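MarR Like Protein, TVG0766549 (Thermoplasma volcanium, PDB 3LFK) is of unknown function, once reported as a mechanosensitive channel, but is built like MarR-type transcriptional regulators with a winged helix-turn-helix and may therefore bind DNA. Local coordinates at residues L43-K46 / K51-L54. Residues are numbered along the deposited sequence; the frame is centred on the assembly and turned at random.
Sequences LFLK and KIPL
Ile52 meets two side chains of the helix at once, giving one branch to each. Its CD1 methyl comes within 3.7 Å of Phe44 CE2 and lies nearly as close to CZ, approaching the ring obliquely near its outer CE2–CZ end, while its CG2 methyl sits 3.6 Å from Leu45 CD2. Both helical side chains cross the isoleucine at about a right angle. The fork at CB suits this place: with CG1 anti to the backbone N (chi1 -170°), the longer branch runs on to the phenyl ring and leaves CG2 for the leucine. Phe44 contributes reach, since its CB bond does not aim at the strand and it is the ring's outer end that arrives there. Leu45 is buried, and its branched, wholly apolar side chain suits that setting, putting CD2 against Ile52 while also touching Ile57 and Leu92. At Lys51 the bond to CB points away from the helix, which suits an exposed, charged residue. Ile57 of helix 54-60 also touches Ile52, while backbone hydrogen bonding between Ile52 and Ile90 ties the short strand to strand 87-92 in the antiparallel sheet of the winged helix-turn-helix domain. Helix 36-47 is thus packed against the edge strand that follows it through a short turn. Both touching pairs are apolar, so dispersion and the burial of hydrocarbon hold the contact, which is probably not strongly directional.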
ATOM      1  N   LEU A  43       3.376   2.383  -0.687  1.00 18.93           N
ATOM      2  CA  LEU A  43       4.787   2.115  -0.416  1.00 19.99           C
ATOM      3  C   LEU A  43       5.374   3.209   0.478  1.00 17.74           C
ATOM      4  O   LEU A  43       6.263   2.942   1.288  1.00 21.46           O
ATOM      5  CB  LEU A  43       5.582   2.010  -1.735  1.00 19.42           C
ATOM      6  CG  LEU A  43       5.163   0.842  -2.628  1.00 23.60           C
ATOM      7  CD1 LEU A  43       6.078   0.765  -3.848  1.00 26.58           C
ATOM      8  CD2 LEU A  43       5.204  -0.445  -1.853  1.00 26.30           C
ATOM      9  N   PHE A  44       4.879   4.430   0.343  1.00 19.11           N
ATOM     10  CA  PHE A  44       5.364   5.512   1.198  1.00 19.20           C
ATOM     11  C   PHE A  44       4.993   5.146   2.642  1.00 20.38           C
ATOM     12  O   PHE A  44       5.800   5.252   3.558  1.00 21.75           O
ATOM     13  CB  PHE A  44       4.711   6.832   0.781  1.00 20.21           C
ATOM     14  CG  PHE A  44       5.002   7.981   1.710  1.00 22.62           C
ATOM     15  CD1 PHE A  44       6.135   8.772   1.531  1.00 25.01           C
ATOM     16  CD2 PHE A  44       4.140   8.271   2.764  1.00 20.93           C
ATOM     17  CE1 PHE A  44       6.396   9.834   2.400  1.00 21.25           C
ATOM     18  CE2 PHE A  44       4.390   9.329   3.634  1.00 20.80           C
ATOM     19  CZ  PHE A  44       5.523  10.112   3.451  1.00 23.92           C
ATOM     20  N   LEU A  45       3.762   4.700   2.862  1.00 17.35           N
ATOM     21  CA  LEU A  45       3.338   4.330   4.195  1.00 16.55           C
ATOM     22  C   LEU A  45       4.167   3.158   4.732  1.00 18.03           C
ATOM     23  O   LEU A  45       4.545   3.147   5.907  1.00 20.93           O
ATOM     24  CB  LEU A  45       1.836   3.965   4.192  1.00 18.45           C
ATOM     25  CG  LEU A  45       0.917   5.158   3.861  1.00 20.24           C
ATOM     26  CD1 LEU A  45      -0.524   4.650   3.615  1.00 20.42           C
ATOM     27  CD2 LEU A  45       0.913   6.154   5.009  1.00 23.83           C
ATOM     28  N   LYS A  46       4.445   2.178   3.878  1.00 18.41           N
ATOM     29  CA  LYS A  46       5.213   1.009   4.273  1.00 18.57           C
ATOM     30  C   LYS A  46       6.634   1.420   4.640  1.00 21.27           C
ATOM     31  O   LYS A  46       7.178   0.934   5.631  1.00 26.32           O
ATOM     32  CB  LYS A  46       5.253  -0.012   3.126  1.00 21.09           C
ATOM     33  CG  LYS A  46       5.902  -1.338   3.503  1.00 23.09           C
ATOM     34  CD  LYS A  46       5.047  -2.054   4.553  1.00 26.38           C
ATOM     35  CE  LYS A  46       5.577  -3.457   4.892  1.00 43.23           C
ATOM     36  NZ  LYS A  46       6.832  -3.414   5.705  1.00 41.91           N
ATOM     37  N   LYS A  51       2.934   3.390   9.743  1.00 30.06           N
ATOM     38  CA  LYS A  51       2.202   4.266  10.671  1.00 32.33           C
ATOM     39  C   LYS A  51       2.805   5.676  10.632  1.00 34.43           C
ATOM     40  O   LYS A  51       3.996   5.825  10.900  1.00 36.90           O
ATOM     41  CB  LYS A  51       2.308   3.727  12.091  1.00 31.26           C
ATOM     42  CG  LYS A  51       1.607   4.598  13.113  1.00 39.26           C
ATOM     43  CD  LYS A  51       1.379   3.820  14.397  1.00 45.60           C
ATOM     44  CE  LYS A  51       0.344   4.497  15.268  1.00 48.39           C
ATOM     45  NZ  LYS A  51       0.054   3.680  16.482  1.00 62.81           N
ATOM     46  N   ILE A  52       1.986   6.701  10.355  1.00 29.92           N
ATOM     47  CA  ILE A  52       2.492   8.080  10.215  1.00 28.97           C
ATOM     48  C   ILE A  52       1.403   9.182  10.353  1.00 31.20           C
ATOM     49  O   ILE A  52       0.224   8.949  10.063  1.00 27.43           O
ATOM     50  CB  ILE A  52       3.176   8.177   8.816  1.00 29.49           C
ATOM     51  CG1 ILE A  52       3.963   9.478   8.655  1.00 33.32           C
ATOM     52  CG2 ILE A  52       2.124   8.139   7.728  1.00 27.76           C
ATOM     53  CD1 ILE A  52       4.771   9.519   7.351  1.00 30.08           C
ATOM     54  N   PRO A  53       1.771  10.392  10.822  1.00 28.60           N
ATOM     55  CA  PRO A  53       0.784  11.477  10.961  1.00 26.28           C
ATOM     56  C   PRO A  53       0.230  11.918   9.602  1.00 25.85           C
ATOM     57  O   PRO A  53       0.959  11.945   8.602  1.00 24.10           O
ATOM     58  CB  PRO A  53       1.598  12.608  11.606  1.00 32.84           C
ATOM     59  CG  PRO A  53       2.594  11.876  12.424  1.00 33.31           C
ATOM     60  CD  PRO A  53       3.037  10.760  11.491  1.00 30.87           C
ATOM     61  N   LEU A  54      -1.046  12.290   9.549  1.00 25.77           N
ATOM     62  CA  LEU A  54      -1.615  12.715   8.279  1.00 24.74           C
ATOM     63  C   LEU A  54      -0.879  13.918   7.676  1.00 26.77           C
ATOM     64  O   LEU A  54      -0.690  13.992   6.467  1.00 24.37           O
ATOM     65  CB  LEU A  54      -3.112  13.033   8.429  1.00 30.43           C
ATOM     66  CG  LEU A  54      -3.816  13.563   7.179  1.00 29.38           C
ATOM     67  CD1 LEU A  54      -3.951  12.470   6.097  1.00 24.30           C
ATOM     68  CD2 LEU A  54      -5.196  14.045   7.588  1.00 33.41           C
TER